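Long-range contacts in 4-amino-4-deoxychorismate lyase (Legionella pneumophila, PDB 3LUL), which is a pyridoxal-phosphate protein of the aminotransferase class IV family, with its cofactor carried on a lysine side chain: residues B[131-136]-B[167-172]; B[176-181]-B[235-240]; B[190-195]-B[219-224]. All blocks are in the same frame, centred on the assembly; numbering follows the deposited sequence.

Contact 1 of 3, residues B[131-136]-B[167-172]; sequences RDKANP and NTENHV
The carbonyl oxygen of R131 takes one backbone hydrogen bond and a CA-H contact from the start of segment 167-172. The backbone N of T168 donates to R131 O at 2.9 Å, from well above the carbonyl plane and with a bent N-H...O angle of 132°. The CA-H of N167 adds the weaker contact, its CA lying 3.0 Å from R131 O. The CG2 methyl of T168 lies beside the same oxygen, while OG1 of T168 turns to a water that also receives the backbone N-H of K133. R131 and N167 form a parallel bridge between strands 122-131 and 162-167. Helix 146-157 lies between these neighbouring strands in sequence, a beta-alpha-beta crossover, and each strand then leaves the sheet through a type I turn. An Asx turn reinforces both. D132 OD1 accepts from the N of A134 at 2.9 Å, while D132 OD2 takes the backbone N-H of L130 of the second subunit. In N167, CG stands between the backbone N and the carbonyl carbon (chi1 67°), and OD1 lies within hydrogen-bonding distance of N-H groups that follow it. N167 OD1 is met by the N of E169 at 2.9 Å and by the N of H171 at 3.0 Å, from opposite faces of the amide plane, a grip that should fix its rotation. The extended side chains of K133 and E169 meet at their charged ends, where K133 NZ and E169 OE2 form a salt bridge, modelled at an unusually short 2.5 Å, on the syn side of the carboxylate. R131, by contrast, sends its guanidinium away from the turn to a salt bridge with E147 and a cation-pi contact with F165. T168 packs on T168 of the second subunit.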
loop_
_atom_site.group_PDB
_atom_site.type_symbol
_atom_site.label_atom_id
_atom_site.label_comp_id
_atom_site.label_asym_id
_atom_site.label_seq_id
_atom_site.Cartn_x
_atom_site.Cartn_y
_atom_site.Cartn_z
ATOM N N ARG B 131 3.012 7.454 11.442
ATOM C CA ARG B 131 1.697 7.055 10.929
ATOM C C ARG B 131 0.593 7.780 11.678
ATOM O O ARG B 131 0.621 7.881 12.895
ATOM C CB ARG B 131 1.475 5.548 11.077
ATOM C CG ARG B 131 2.408 4.722 10.263
ATOM C CD ARG B 131 2.357 3.216 10.600
ATOM N NE ARG B 131 3.150 2.488 9.611
ATOM C CZ ARG B 131 3.280 1.159 9.618
ATOM N NH1 ARG B 131 2.693 0.444 10.565
ATOM N NH2 ARG B 131 3.985 0.552 8.675
ATOM N N ASP B 132 -0.406 8.261 10.950
ATOM C CA ASP B 132 -1.619 8.788 11.576
ATOM C C ASP B 132 -2.452 7.607 12.036
ATOM O O ASP B 132 -2.839 6.763 11.251
ATOM C CB ASP B 132 -2.427 9.637 10.586
ATOM C CG ASP B 132 -3.465 10.509 11.263
ATOM O OD1 ASP B 132 -3.945 10.131 12.345
ATOM O OD2 ASP B 132 -3.800 11.578 10.712
ATOM N N LYS B 133 -2.766 7.561 13.330
ATOM C CA LYS B 133 -3.625 6.508 13.859
ATOM C C LYS B 133 -5.024 6.488 13.187
ATOM O O LYS B 133 -5.723 5.468 13.205
ATOM C CB LYS B 133 -3.764 6.694 15.392
ATOM C CG LYS B 133 -4.646 7.853 15.796
ATOM C CD LYS B 133 -4.662 8.041 17.324
ATOM C CE LYS B 133 -5.729 9.037 17.734
ATOM N NZ LYS B 133 -5.414 9.586 19.082
ATOM N N ALA B 134 -5.403 7.593 12.537
ATOM C CA ALA B 134 -6.680 7.701 11.813
ATOM C C ALA B 134 -6.656 7.130 10.392
ATOM O O ALA B 134 -7.691 7.083 9.730
ATOM C CB ALA B 134 -7.161 9.165 11.803
ATOM N N ASN B 135 -5.482 6.709 9.897
ATOM C CA ASN B 135 -5.348 6.161 8.562
ATOM C C ASN B 135 -5.833 4.706 8.626
ATOM O O ASN B 135 -5.225 3.877 9.291
ATOM C CB ASN B 135 -3.880 6.238 8.110
ATOM C CG ASN B 135 -3.659 5.780 6.730
ATOM O OD1 ASN B 135 -4.421 5.006 6.186
ATOM N ND2 ASN B 135 -2.571 6.270 6.125
ATOM N N PRO B 136 -6.915 4.405 7.925
ATOM C CA PRO B 136 -7.514 3.071 8.084
ATOM C C PRO B 136 -6.648 1.909 7.574
ATOM O O PRO B 136 -6.869 0.747 7.937
ATOM C CB PRO B 136 -8.819 3.180 7.288
ATOM C CG PRO B 136 -8.604 4.314 6.319
ATOM C CD PRO B 136 -7.665 5.251 6.968
ATOM N N ASN B 167 3.279 6.344 15.822
ATOM C CA ASN B 167 2.224 7.194 15.288
ATOM C C ASN B 167 2.604 8.672 15.458
ATOM O O ASN B 167 3.663 8.989 16.032
ATOM C CB ASN B 167 0.805 6.847 15.819
ATOM C CG ASN B 167 0.606 7.124 17.295
ATOM O OD1 ASN B 167 1.283 7.959 17.885
ATOM N ND2 ASN B 167 -0.385 6.443 17.886
ATOM N N THR B 168 1.767 9.562 14.922
ATOM C CA THR B 168 2.027 11.001 14.960
ATOM C C THR B 168 1.837 11.636 16.346
ATOM O O THR B 168 2.146 12.816 16.539
ATOM C CB THR B 168 1.192 11.755 13.865
ATOM O OG1 THR B 168 -0.195 11.503 14.092
ATOM C CG2 THR B 168 1.584 11.289 12.443
ATOM N N GLU B 169 1.412 10.839 17.333
ATOM C CA GLU B 169 1.410 11.255 18.738
ATOM C C GLU B 169 2.650 10.709 19.461
ATOM O O GLU B 169 2.713 10.771 20.671
ATOM C CB GLU B 169 0.114 10.783 19.427
ATOM C CG GLU B 169 -1.150 11.429 18.812
ATOM C CD GLU B 169 -2.458 10.771 19.256
ATOM O OE1 GLU B 169 -2.426 9.715 19.925
ATOM O OE2 GLU B 169 -3.541 11.297 18.923
ATOM N N ASN B 170 3.626 10.206 18.692
ATOM C CA ASN B 170 4.863 9.595 19.198
ATOM C C ASN B 170 4.636 8.404 20.105
ATOM O O ASN B 170 5.428 8.142 21.011
ATOM C CB ASN B 170 5.750 10.629 19.859
ATOM C CG ASN B 170 6.076 11.758 18.928
ATOM O OD1 ASN B 170 5.675 12.888 19.166
ATOM N ND2 ASN B 170 6.795 11.455 17.855
ATOM N N HIS B 171 3.587 7.644 19.821
ATOM C CA HIS B 171 3.330 6.401 20.549
ATOM C C HIS B 171 3.662 5.218 19.636
ATOM O O HIS B 171 3.413 5.258 18.426
ATOM C CB HIS B 171 1.897 6.335 21.042
ATOM C CG HIS B 171 1.559 7.387 22.054
ATOM N ND1 HIS B 171 0.363 8.071 22.036
ATOM C CD2 HIS B 171 2.260 7.882 23.100
ATOM C CE1 HIS B 171 0.340 8.943 23.027
ATOM N NE2 HIS B 171 1.479 8.851 23.689
ATOM N N VAL B 172 4.270 4.194 20.229
ATOM C CA VAL B 172 4.612 2.928 19.566
ATOM C C VAL B 172 3.368 2.259 18.984
ATOM O O VAL B 172 2.325 2.247 19.634
ATOM C CB VAL B 172 5.207 1.914 20.591
ATOM C CG1 VAL B 172 5.705 0.644 19.874
ATOM C CG2 VAL B 172 6.316 2.542 21.419
HETATM O O HOH W 1 -1.688 9.412 15.291
#

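Contact 2 of 3, residues B[176-181]-B[235-240]; sequences TCANLF and LTNSLQ
L235 opens the pairing by packing on both A178 and L180. Its CB lies 3.8 Å from the CB of A178, and its CD2 methyl reaches over the backbone toward the CB of L180, at 4.1 Å; the CA-H of L235 also leans on N179 O. L235 and L180 are a non-hydrogen-bonded antiparallel pair. The next residue, T236, makes the hydrogen-bonded pair with N179: T236 N gives to N179 O at 2.9 Å, and N179 N returns a bond to T236 O at 3.0 Å. CG2 of T236, anti to its own carbonyl carbon, meets the CD1 and CE1 side of the F181 ring, with CG2 to CE1 at 3.7 Å and the two side chains crossing at about a right angle. OG1 of T236 stands beside the CB of N179 and shares a water with N179 OD1, while the other end of that amide, N179 ND2, gives to L198 O. Beyond the N179-T236 pair the ladder of backbone bonds gives way to a side-chain bond from N237. N237 ND2 donates to C177 O at 2.9 Å, nearly straight at 165°; C177 O lies in the amide plane of N237, whereas the donor stands above the carbonyl plane of C177. The same amide turns its OD1 to the N of Q240 at 2.7 Å, so one flat group ties the strand end to a neighbouring loop and closes an Asx motif around S238 and L239. S238 OG binds a phosphate oxygen of LLP: this is an antiparallel strand pair whose following turn carries S238 to the phosphate of the modified residue at position 141.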
loop_
_atom_site.group_PDB
_atom_site.type_symbol
_atom_site.label_atom_id
_atom_site.label_comp_id
_atom_site.label_asym_id
_atom_site.label_seq_id
_atom_site.Cartn_x
_atom_site.Cartn_y
_atom_site.Cartn_z
ATOM N N THR B 176 6.979 -4.414 11.334
ATOM C CA THR B 176 6.552 -4.792 9.970
ATOM C C THR B 176 5.663 -6.031 9.903
ATOM O O THR B 176 5.009 -6.282 8.887
ATOM C CB THR B 176 7.740 -5.057 9.054
ATOM O OG1 THR B 176 8.458 -6.231 9.478
ATOM C CG2 THR B 176 8.677 -3.836 9.005
ATOM N N CYS B 177 5.675 -6.841 10.960
ATOM C CA CYS B 177 4.964 -8.122 10.926
ATOM C C CYS B 177 4.451 -8.632 12.266
ATOM O O CYS B 177 3.995 -9.770 12.350
ATOM C CB CYS B 177 5.919 -9.164 10.319
ATOM S SG CYS B 177 7.321 -9.534 11.388
ATOM N N ALA B 178 4.468 -7.799 13.302
ATOM C CA ALA B 178 4.198 -8.275 14.639
ATOM C C ALA B 178 3.771 -7.151 15.571
ATOM O O ALA B 178 4.135 -5.978 15.366
ATOM C CB ALA B 178 5.434 -9.026 15.185
ATOM N N ASN B 179 2.945 -7.516 16.556
ATOM C CA ASN B 179 2.578 -6.621 17.629
ATOM C C ASN B 179 3.696 -6.618 18.675
ATOM O O ASN B 179 4.484 -7.569 18.762
ATOM C CB ASN B 179 1.247 -7.049 18.263
ATOM C CG ASN B 179 0.050 -6.834 17.319
ATOM O OD1 ASN B 179 -0.588 -7.780 16.899
ATOM N ND2 ASN B 179 -0.222 -5.572 16.970
ATOM N N LEU B 180 3.735 -5.552 19.456
ATOM C CA LEU B 180 4.735 -5.371 20.515
ATOM C C LEU B 180 4.143 -5.373 21.897
ATOM O O LEU B 180 3.108 -4.763 22.157
ATOM C CB LEU B 180 5.476 -4.046 20.329
ATOM C CG LEU B 180 6.638 -3.796 21.311
ATOM C CD1 LEU B 180 7.814 -3.088 20.634
ATOM C CD2 LEU B 180 6.184 -2.962 22.467
ATOM N N PHE B 181 4.860 -6.026 22.814
ATOM C CA PHE B 181 4.542 -6.080 24.244
ATOM C C PHE B 181 5.813 -5.678 24.984
ATOM O O PHE B 181 6.926 -5.929 24.511
ATOM C CB PHE B 181 4.140 -7.506 24.662
ATOM C CG PHE B 181 2.713 -7.882 24.293
ATOM C CD1 PHE B 181 2.399 -8.320 23.017
ATOM C CD2 PHE B 181 1.722 -7.879 25.242
ATOM C CE1 PHE B 181 1.118 -8.687 22.688
ATOM C CE2 PHE B 181 0.424 -8.245 24.911
ATOM C CZ PHE B 181 0.130 -8.633 23.623
ATOM N N LEU B 235 7.691 -9.609 20.752
ATOM C CA LEU B 235 6.746 -9.431 19.640
ATOM C C LEU B 235 5.871 -10.656 19.461
ATOM O O LEU B 235 6.255 -11.740 19.863
ATOM C CB LEU B 235 7.516 -9.228 18.360
ATOM C CG LEU B 235 8.609 -8.154 18.387
ATOM C CD1 LEU B 235 9.409 -8.181 17.067
ATOM C CD2 LEU B 235 8.007 -6.787 18.637
ATOM N N THR B 236 4.720 -10.485 18.819
ATOM C CA THR B 236 3.798 -11.586 18.633
ATOM C C THR B 236 3.261 -11.583 17.202
ATOM O O THR B 236 2.944 -10.531 16.645
ATOM C CB THR B 236 2.582 -11.522 19.632
ATOM O OG1 THR B 236 1.791 -10.349 19.378
ATOM C CG2 THR B 236 3.030 -11.491 21.121
ATOM N N ASN B 237 3.158 -12.774 16.631
ATOM C CA ASN B 237 2.390 -13.010 15.421
ATOM C C ASN B 237 2.067 -14.500 15.270
ATOM O O ASN B 237 2.543 -15.320 16.058
ATOM C CB ASN B 237 3.053 -12.417 14.171
ATOM C CG ASN B 237 4.361 -13.092 13.782
ATOM O OD1 ASN B 237 4.621 -14.240 14.131
ATOM N ND2 ASN B 237 5.184 -12.376 13.013
ATOM N N SER B 238 1.229 -14.831 14.295
ATOM C CA SER B 238 0.675 -16.195 14.210
ATOM C C SER B 238 1.735 -17.175 13.809
ATOM O O SER B 238 1.732 -18.283 14.291
ATOM C CB SER B 238 -0.460 -16.277 13.171
ATOM O OG SER B 238 -1.609 -15.655 13.638
ATOM N N LEU B 239 2.642 -16.776 12.917
ATOM C CA LEU B 239 3.657 -17.714 12.432
ATOM C C LEU B 239 4.784 -17.960 13.407
ATOM O O LEU B 239 5.260 -19.097 13.525
ATOM C CB LEU B 239 4.240 -17.316 11.077
ATOM C CG LEU B 239 3.271 -17.281 9.919
ATOM C CD1 LEU B 239 4.007 -16.764 8.652
ATOM C CD2 LEU B 239 2.641 -18.625 9.692
ATOM N N GLN B 240 5.222 -16.922 14.099
ATOM C CA GLN B 240 6.381 -17.051 14.977
ATOM C C GLN B 240 6.025 -17.171 16.457
ATOM O O GLN B 240 6.867 -17.566 17.226
ATOM C CB GLN B 240 7.373 -15.884 14.726
ATOM C CG GLN B 240 8.104 -15.949 13.350
ATOM C CD GLN B 240 9.142 -17.082 13.241
ATOM O OE1 GLN B 240 9.780 -17.482 14.252
ATOM N NE2 GLN B 240 9.333 -17.600 12.012
HETATM O O HOH W 2 -0.359 -10.502 17.333
#

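Contact 3 of 3, residues B[190-195]-B[219-224]; sequences TPRVED and EISLTK
T190 begins the contact as the parallel bridge partner of E219. Its carbonyl oxygen, T190 O, accepts from I220 N at 3.0 Å, the donor lying nearly along the C=O axis, and the CA-H of E219 points at the same oxygen. The two side chains lie next to each other and point the same way, with T190 CG2 against the CG of E219 at 3.9 Å; T190 OG1 gives its polar contact to L180 O, and E219 OE1 forms a salt bridge with R203. P191 follows with a CA-H contact from its CA to I220 O of 3.3 Å, and its ring CD rests on the CD1 methyl of L222, the side chains crossing at about a right angle. CG of R192 lies against E219 O. Two conformers of R192 are deposited; in the one described the chain bends at chi3 (-48°), which places NE near the S221 hydroxyl, a weak bond. In this same conformer NH2 of R192 forms a salt bridge to D195 OD1 at 3.3 Å. V193 N reaches E219 OE1 through a water. D195 closes the 3-10 turn, its N bound to R192 O. S221 OG donates to D195 OD1 at 2.6 Å, on the syn lone pair, while D195 OD2 takes the N-H of R192 at 2.9 Å and a water that bridges to L222 N. Both carboxylate oxygens are therefore supplied with donors, and D195 is buried beside an arginine; it most likely stays ionised, and its negative charge would then favour the approach of the 3-10 turn and the loop after strand 217-219, at S221.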
loop_
_atom_site.group_PDB
_atom_site.type_symbol
_atom_site.label_atom_id
_atom_site.label_comp_id
_atom_site.label_asym_id
_atom_site.label_seq_id
_atom_site.Cartn_x
_atom_site.Cartn_y
_atom_site.Cartn_z
ATOM N N THR B 190 0.968 -3.162 26.303
ATOM C CA THR B 190 0.918 -3.257 24.854
ATOM C C THR B 190 0.108 -2.079 24.290
ATOM O O THR B 190 -0.779 -1.566 24.960
ATOM C CB THR B 190 0.342 -4.619 24.425
ATOM O OG1 THR B 190 0.663 -4.851 23.065
ATOM C CG2 THR B 190 -1.188 -4.715 24.652
ATOM N N PRO B 191 0.480 -1.588 23.102
ATOM C CA PRO B 191 -0.294 -0.468 22.551
ATOM C C PRO B 191 -1.783 -0.774 22.415
ATOM O O PRO B 191 -2.170 -1.937 22.173
ATOM C CB PRO B 191 0.372 -0.267 21.180
ATOM C CG PRO B 191 1.791 -0.531 21.464
ATOM C CD PRO B 191 1.742 -1.761 22.360
ATOM N N ARG B 192 -2.612 0.260 22.585
ATOM C CA ARG B 192 -4.059 0.174 22.404
ATOM C C ARG B 192 -4.419 -0.028 20.941
ATOM O O ARG B 192 -3.679 0.418 20.053
ATOM C CB ARG B 192 -4.712 1.488 22.844
ATOM C CG ARG B 192 -4.561 1.847 24.279
ATOM C CD ARG B 192 -5.255 3.198 24.580
ATOM N NE ARG B 192 -4.901 4.234 23.609
ATOM C CZ ARG B 192 -5.748 5.146 23.141
ATOM N NH1 ARG B 192 -7.008 5.157 23.559
ATOM N NH2 ARG B 192 -5.339 6.038 22.246
ATOM N N VAL B 193 -5.561 -0.671 20.674
ATOM C CA VAL B 193 -6.073 -0.768 19.309
ATOM C C VAL B 193 -6.197 0.651 18.715
ATOM O O VAL B 193 -5.850 0.859 17.579
ATOM C CB VAL B 193 -7.437 -1.499 19.226
ATOM C CG1 VAL B 193 -7.871 -1.645 17.769
ATOM C CG2 VAL B 193 -7.351 -2.869 19.851
ATOM N N GLU B 194 -6.610 1.604 19.532
ATOM C CA GLU B 194 -6.800 3.000 19.106
ATOM C C GLU B 194 -5.510 3.755 18.758
ATOM O O GLU B 194 -5.588 4.836 18.179
ATOM C CB GLU B 194 -7.549 3.777 20.187
ATOM C CG GLU B 194 -8.937 3.253 20.500
ATOM C CD GLU B 194 -9.041 2.477 21.817
ATOM O OE1 GLU B 194 -8.140 1.679 22.161
ATOM O OE2 GLU B 194 -10.045 2.686 22.517
ATOM N N ASP B 195 -4.336 3.202 19.092
ATOM C CA ASP B 195 -3.076 3.801 18.688
ATOM C C ASP B 195 -2.768 3.605 17.191
ATOM O O ASP B 195 -1.780 4.165 16.688
ATOM C CB ASP B 195 -1.886 3.283 19.523
ATOM C CG ASP B 195 -1.968 3.654 20.986
ATOM O OD1 ASP B 195 -2.478 4.762 21.292
ATOM O OD2 ASP B 195 -1.500 2.818 21.824
ATOM N N GLU B 219 -3.362 -2.299 28.210
ATOM C CA GLU B 219 -3.452 -1.757 26.861
ATOM C C GLU B 219 -3.487 -0.259 26.938
ATOM O O GLU B 219 -4.554 0.319 27.252
ATOM C CB GLU B 219 -4.711 -2.270 26.167
ATOM C CG GLU B 219 -4.706 -3.783 25.986
ATOM C CD GLU B 219 -5.998 -4.305 25.383
ATOM O OE1 GLU B 219 -6.264 -4.033 24.186
ATOM O OE2 GLU B 219 -6.713 -5.041 26.106
ATOM N N ILE B 220 -2.322 0.366 26.726
ATOM C CA ILE B 220 -2.139 1.817 26.883
ATOM C C ILE B 220 -1.208 2.394 25.796
ATOM O O ILE B 220 -0.471 1.664 25.127
ATOM C CB ILE B 220 -1.549 2.203 28.263
ATOM C CG1 ILE B 220 -0.118 1.652 28.450
ATOM C CG2 ILE B 220 -2.468 1.748 29.404
ATOM C CD1 ILE B 220 0.588 2.172 29.729
ATOM N N SER B 221 -1.230 3.709 25.662
ATOM C CA SER B 221 -0.344 4.377 24.714
ATOM C C SER B 221 1.027 4.418 25.353
ATOM O O SER B 221 1.158 4.767 26.550
ATOM C CB SER B 221 -0.846 5.783 24.397
ATOM O OG SER B 221 -2.090 5.719 23.722
ATOM N N LEU B 222 2.033 4.023 24.569
ATOM C CA LEU B 222 3.401 3.837 25.064
ATOM C C LEU B 222 4.367 4.718 24.293
ATOM O O LEU B 222 4.398 4.685 23.067
ATOM C CB LEU B 222 3.824 2.385 24.910
ATOM C CG LEU B 222 3.119 1.356 25.787
ATOM C CD1 LEU B 222 3.257 -0.042 25.204
ATOM C CD2 LEU B 222 3.653 1.432 27.219
ATOM N N THR B 223 5.150 5.513 25.016
ATOM C CA THR B 223 6.192 6.348 24.391
ATOM C C THR B 223 7.459 5.506 24.160
ATOM O O THR B 223 7.581 4.375 24.683
ATOM C CB THR B 223 6.540 7.521 25.307
ATOM O OG1 THR B 223 6.997 6.982 26.542
ATOM C CG2 THR B 223 5.316 8.387 25.576
ATOM N N LYS B 224 8.421 6.066 23.429
ATOM C CA LYS B 224 9.704 5.385 23.179
ATOM C C LYS B 224 10.456 5.186 24.506
ATOM O O LYS B 224 11.102 4.157 24.717
ATOM C CB LYS B 224 10.572 6.161 22.190
ATOM C CG LYS B 224 11.821 5.408 21.753
ATOM C CD LYS B 224 12.583 6.160 20.673
ATOM C CE LYS B 224 13.784 5.355 20.213
ATOM N NZ LYS B 224 14.857 6.206 19.612
HETATM O O HOH W 3 -6.919 -1.603 23.082
HETATM O O HOH W 4 1.302 2.982 22.008
#

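All three contacts belong to the large mixed sheet of the chain, and each joins neighbouring strands or the ends where they leave it. Contacts 1 and 3 are close, with centres about 10 Å apart, and touch: V172 N meets L222 O, and N167 ND2 meets D195 O. Contact 2 lies deeper, about 18 Å from contact 1 and 15 Å from contact 3, centre to centre, and meets contact 3 where the F181 ring packs on T190. Contact 1 closes before either other opens, while contact 3 is nested within the loop closed by contact 2. One sheet thus runs from the dimer interface at contact 1 to the cofactor phosphate beside contact 2.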